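Local coordinates for cell cycle serine/threonine-protein kinase CDC5/MSD2 (Saccharomyces cerevisiae, PDB 6MF4) that phosphorylates serine and threonine residues of proteins to promote mitotic exit, and is represented here by its polo-box domain, the substrate-recognition part of the kinase, at residues T204-F209 against L280-T285; Y141-Y144 against W150-S153. All coordinates share one frame; numbering follows the deposited sequence.

Interaction 1. Residues T204-F209 against L280-T285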
loop_
_atom_site.group_PDB
_atom_site.type_symbol
_atom_site.label_atom_id
_atom_site.label_comp_id
_atom_site.label_asym_id
_atom_site.label_seq_id
_atom_site.Cartn_x
_atom_site.Cartn_y
_atom_site.Cartn_z
ATOM N N THR A 204 8.628 1.759 -3.056
ATOM C CA THR A 204 9.693 2.569 -3.627
ATOM C C THR A 204 10.171 3.563 -2.592
ATOM O O THR A 204 9.372 4.286 -1.996
ATOM C CB THR A 204 9.241 3.327 -4.880
ATOM O OG1 THR A 204 8.631 2.415 -5.800
ATOM C CG2 THR A 204 10.437 4.014 -5.548
ATOM N N ARG A 205 11.481 3.585 -2.385
ATOM C CA ARG A 205 12.101 4.524 -1.470
ATOM C C ARG A 205 12.662 5.733 -2.194
ATOM O O ARG A 205 13.492 5.597 -3.091
ATOM C CB ARG A 205 13.216 3.842 -0.693
ATOM C CG ARG A 205 12.710 2.956 0.414
ATOM C CD ARG A 205 13.439 3.229 1.716
ATOM N NE ARG A 205 14.399 2.175 1.990
ATOM C CZ ARG A 205 15.317 2.222 2.946
ATOM N NH1 ARG A 205 15.424 3.292 3.729
ATOM N NH2 ARG A 205 16.133 1.194 3.107
ATOM N N TYR A 206 12.185 6.905 -1.797
ATOM C CA TYR A 206 12.726 8.178 -2.254
ATOM C C TYR A 206 13.275 8.911 -1.041
ATOM O O TYR A 206 12.940 8.575 0.094
ATOM C CB TYR A 206 11.655 9.036 -2.936
ATOM C CG TYR A 206 10.935 8.398 -4.106
ATOM C CD1 TYR A 206 11.518 8.357 -5.365
ATOM C CD2 TYR A 206 9.655 7.872 -3.958
ATOM C CE1 TYR A 206 10.858 7.795 -6.439
ATOM C CE2 TYR A 206 8.989 7.308 -5.025
ATOM C CZ TYR A 206 9.595 7.270 -6.264
ATOM O OH TYR A 206 8.933 6.713 -7.336
ATOM N N LYS A 207 14.101 9.924 -1.272
ATOM C CA LYS A 207 14.593 10.743 -0.175
ATOM C C LYS A 207 13.437 11.384 0.609
ATOM O O LYS A 207 13.400 11.284 1.836
ATOM C CB LYS A 207 15.557 11.815 -0.700
ATOM N N PRO A 208 12.481 12.033 -0.085
ATOM C CA PRO A 208 11.400 12.689 0.664
ATOM C C PRO A 208 10.346 11.741 1.247
ATOM O O PRO A 208 9.703 12.099 2.236
ATOM C CB PRO A 208 10.761 13.610 -0.381
ATOM C CG PRO A 208 11.081 12.990 -1.684
ATOM C CD PRO A 208 12.435 12.376 -1.516
ATOM N N PHE A 209 10.160 10.564 0.656
ATOM C CA PHE A 209 9.146 9.641 1.156
ATOM C C PHE A 209 9.354 8.216 0.661
ATOM O O PHE A 209 10.073 7.976 -0.314
ATOM C CB PHE A 209 7.738 10.120 0.759
ATOM C CG PHE A 209 7.503 10.164 -0.728
ATOM C CD1 PHE A 209 7.833 11.291 -1.464
ATOM C CD2 PHE A 209 6.939 9.084 -1.388
ATOM C CE1 PHE A 209 7.618 11.335 -2.827
ATOM C CE2 PHE A 209 6.716 9.121 -2.754
ATOM C CZ PHE A 209 7.057 10.249 -3.475
ATOM N N LEU A 280 3.237 8.928 -8.309
ATOM C CA LEU A 280 2.285 8.176 -9.124
ATOM C C LEU A 280 2.583 8.294 -10.613
ATOM O O LEU A 280 2.484 7.315 -11.354
ATOM C CB LEU A 280 0.862 8.656 -8.853
ATOM C CG LEU A 280 0.344 8.392 -7.440
ATOM C CD1 LEU A 280 -0.869 9.255 -7.162
ATOM C CD2 LEU A 280 0.013 6.916 -7.269
ATOM N N LYS A 281 2.933 9.500 -11.051
ATOM C CA LYS A 281 3.209 9.745 -12.461
ATOM C C LYS A 281 4.395 8.905 -12.908
ATOM O O LYS A 281 4.341 8.235 -13.936
ATOM C CB LYS A 281 3.485 11.229 -12.716
ATOM C CG LYS A 281 3.627 11.589 -14.191
ATOM N N GLN A 282 5.459 8.940 -12.115
ATOM C CA GLN A 282 6.669 8.189 -12.417
ATOM C C GLN A 282 6.403 6.686 -12.514
ATOM O O GLN A 282 6.800 6.042 -13.483
ATOM C CB GLN A 282 7.729 8.465 -11.351
ATOM C CG GLN A 282 9.114 7.958 -11.706
ATOM C CD GLN A 282 10.127 8.263 -10.624
ATOM O OE1 GLN A 282 10.543 7.376 -9.878
ATOM N NE2 GLN A 282 10.528 9.527 -10.532
ATOM N N LYS A 283 5.724 6.134 -11.512
ATOM C CA LYS A 283 5.496 4.691 -11.439
ATOM C C LYS A 283 4.563 4.199 -12.544
ATOM O O LYS A 283 4.577 3.017 -12.896
ATOM C CB LYS A 283 4.918 4.310 -10.075
ATOM C CG LYS A 283 5.841 4.586 -8.890
ATOM C CD LYS A 283 6.613 3.351 -8.426
ATOM C CE LYS A 283 7.897 3.148 -9.205
ATOM N NZ LYS A 283 8.912 2.395 -8.413
ATOM N N SER A 284 3.755 5.101 -13.091
ATOM C CA SER A 284 2.790 4.737 -14.125
ATOM C C SER A 284 3.464 4.514 -15.475
ATOM O O SER A 284 2.843 3.996 -16.404
ATOM C CB SER A 284 1.717 5.820 -14.267
ATOM O OG SER A 284 2.251 6.980 -14.880
ATOM N N THR A 285 4.729 4.911 -15.579
ATOM C CA THR A 285 5.466 4.807 -16.834
ATOM C C THR A 285 6.278 3.516 -16.921
ATOM O O THR A 285 7.221 3.426 -17.711
ATOM C CB THR A 285 6.422 6.001 -17.021
ATOM O OG1 THR A 285 7.489 5.924 -16.067
ATOM C CG2 THR A 285 5.678 7.317 -16.850
#
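Thr204 and Lys283 mark the closest backbone approach, with their CA atoms 9.1 Å apart, so strand 200-205 and helix 269-283 meet through side chains alone. This is helix-on-sheet packing in the second polo box, where an antiparallel sheet carries a C-terminal helix. The chain of the strand then turns back, Tyr206 N bonding to Phe209 O (2.8 Å).

Two polar pairs span the gap. Lys283 and Thr204 reach toward each other tip to tip, and the ammonium NZ donates to Thr204 OG1 at 2.6 Å. Thr204 OG1 lies anti to its carbonyl carbon (chi1 -51°), while the lysine chain bends at chi2 and chi3 to bring NZ to it. A leucine in place of Lys283, with no ammonium group, would probably cost the buried Thr204 hydroxyl this short-range donor, its bond to Thr50 being weak. The methyl of the same threonine, CG2, sits 3.4 Å above one face of the Tyr206 ring, offset toward the rim.

Tyr206 comes at Gln282 from the opposite direction, and OE1 of the glutamine lies at the edge of the ring, near its plane. Gln282 keeps CG anti to its backbone N and extends straight beyond it; its NE2 donates to the backbone O of Leu45, so the amide is held from both ends. With ring and amide planes 71° apart, Tyr206 OH donates to Gln282 OE1 over 3.1 Å from above the carbonyl plane, 61° out of it.

Interaction 2. Residues Y141-Y144 against W150-S153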
loop_
_atom_site.group_PDB
_atom_site.type_symbol
_atom_site.label_atom_id
_atom_site.label_comp_id
_atom_site.label_asym_id
_atom_site.label_seq_id
_atom_site.Cartn_x
_atom_site.Cartn_y
_atom_site.Cartn_z
ATOM N N TYR A 141 0.819 -17.914 0.400
ATOM C CA TYR A 141 2.008 -17.856 -0.444
ATOM C C TYR A 141 1.614 -17.237 -1.776
ATOM O O TYR A 141 0.767 -17.771 -2.492
ATOM C CB TYR A 141 2.621 -19.238 -0.653
ATOM C CG TYR A 141 3.810 -19.215 -1.590
ATOM C CD1 TYR A 141 4.955 -18.502 -1.269
ATOM C CD2 TYR A 141 3.785 -19.903 -2.795
ATOM C CE1 TYR A 141 6.045 -18.474 -2.123
ATOM C CE2 TYR A 141 4.869 -19.885 -3.653
ATOM C CZ TYR A 141 5.994 -19.169 -3.311
ATOM O OH TYR A 141 7.077 -19.142 -4.160
ATOM N N ILE A 142 2.221 -16.097 -2.090
ATOM C CA ILE A 142 1.856 -15.319 -3.266
ATOM C C ILE A 142 2.988 -15.336 -4.284
ATOM O O ILE A 142 4.117 -14.956 -3.980
ATOM C CB ILE A 142 1.523 -13.869 -2.892
ATOM C CG1 ILE A 142 0.400 -13.843 -1.852
ATOM C CG2 ILE A 142 1.096 -13.087 -4.122
ATOM C CD1 ILE A 142 0.318 -12.569 -1.072
ATOM N N SER A 143 2.670 -15.778 -5.496
ATOM C CA SER A 143 3.662 -15.915 -6.555
ATOM C C SER A 143 3.121 -15.382 -7.871
ATOM O O SER A 143 1.958 -14.988 -7.960
ATOM C CB SER A 143 4.066 -17.378 -6.707
ATOM O OG SER A 143 2.925 -18.176 -6.952
ATOM N N TYR A 144 3.964 -15.379 -8.897
ATOM C CA TYR A 144 3.570 -14.834 -10.188
ATOM C C TYR A 144 2.699 -15.805 -10.974
ATOM O O TYR A 144 2.801 -17.022 -10.828
ATOM C CB TYR A 144 4.801 -14.456 -11.011
ATOM C CG TYR A 144 5.521 -13.224 -10.503
ATOM C CD1 TYR A 144 4.822 -12.071 -10.162
ATOM C CD2 TYR A 144 6.901 -13.218 -10.359
ATOM C CE1 TYR A 144 5.482 -10.946 -9.694
ATOM C CE2 TYR A 144 7.568 -12.102 -9.890
ATOM C CZ TYR A 144 6.857 -10.972 -9.559
ATOM O OH TYR A 144 7.535 -9.866 -9.103
ATOM N N TRP A 150 -0.523 -11.978 -10.083
ATOM C CA TRP A 150 -0.254 -12.654 -8.817
ATOM C C TRP A 150 -1.306 -13.720 -8.564
ATOM O O TRP A 150 -2.477 -13.534 -8.894
ATOM C CB TRP A 150 -0.263 -11.675 -7.639
ATOM C CG TRP A 150 0.787 -10.616 -7.655
ATOM C CD1 TRP A 150 2.011 -10.662 -7.055
ATOM C CD2 TRP A 150 0.696 -9.334 -8.282
ATOM N NE1 TRP A 150 2.691 -9.490 -7.277
ATOM C CE2 TRP A 150 1.907 -8.659 -8.027
ATOM C CE3 TRP A 150 -0.288 -8.695 -9.037
ATOM C CZ2 TRP A 150 2.154 -7.372 -8.501
ATOM C CZ3 TRP A 150 -0.039 -7.420 -9.507
ATOM C CH2 TRP A 150 1.173 -6.774 -9.238
ATOM N N VAL A 151 -0.888 -14.827 -7.963
ATOM C CA VAL A 151 -1.820 -15.833 -7.477
ATOM C C VAL A 151 -1.449 -16.178 -6.042
ATOM O O VAL A 151 -0.269 -16.205 -5.688
ATOM C CB VAL A 151 -1.813 -17.103 -8.358
ATOM C CG1 VAL A 151 -0.422 -17.706 -8.417
ATOM C CG2 VAL A 151 -2.827 -18.123 -7.843
ATOM N N ALA A 152 -2.465 -16.429 -5.224
ATOM C CA ALA A 152 -2.268 -16.716 -3.810
ATOM C C ALA A 152 -2.767 -18.112 -3.471
ATOM O O ALA A 152 -3.833 -18.531 -3.927
ATOM C CB ALA A 152 -2.981 -15.673 -2.956
ATOM N N SER A 153 -1.976 -18.821 -2.671
ATOM C CA SER A 153 -2.330 -20.142 -2.168
ATOM C C SER A 153 -2.448 -20.121 -0.646
ATOM O O SER A 153 -1.565 -19.621 0.050
ATOM C CB SER A 153 -1.292 -21.177 -2.600
ATOM O OG SER A 153 -1.407 -21.457 -3.981
HETATM O O HOH W 1 1.223 -18.946 -5.037
#
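Tyr141 O is gripped from two sources: Ser153 N donates to it at 2.9 Å, and a water does so at 2.8 Å, while Ala152 CA adds a CA-H...O contact. The same water donates to Val151 O and is hydrogen-bonded to Ser143 OG (2.7 Å), so it bridges both strands of this antiparallel beta hairpin, at one edge of the six-stranded sheet of the first polo box. Tyr141 pairs with Ser153, and Ser143 with Val151, as hydrogen-bonded pairs.

Ser143 OG stands between its backbone N and carbonyl carbon (chi1 56°), on the face it shares with Val151, whose CG1 lies 3.7 Å from OG. On the other face Ile142 CG1 meets Ala152 CB, and Ile142 CG2 touches Trp150 CD1 at 3.9 Å. The Tyr144 ring runs alongside the five-membered ring of Trp150, the pair oblique at 46°, with Tyr144 CE1 4.0 Å from Trp150 NE1. Outside the hairpin, Phe199 packs edge-to-face with Trp150, and helix 56-82 also touches it. The hairpin is thus two-sided: on the serine face a water, itself bonded to Ser143 OG, ties carbonyls of both strands, while hydrocarbon packing holds the face of Ile142 and Ala152.

Overall arrangement
Interactions 1 and 2 belong to different polo boxes, with centres 25 Å apart and nearest atoms about 11 Å apart, so neither touches the other. Helix 56-82 links them indirectly: Ser58, Ile61 and Leu62 meet Trp150 of interaction 2, and Cys66 meets Lys283 of interaction 1. One helix therefore lies against side chains from both halves of the domain. The zinc ion bound by Glu138, His154 and His194 belongs to the surroundings of interaction 2, about 11 Å from the side chain of Ala152, and His154 directly follows Ser153 in its strand. Interaction 1 lies away from the metal site and is structural packing within the second box.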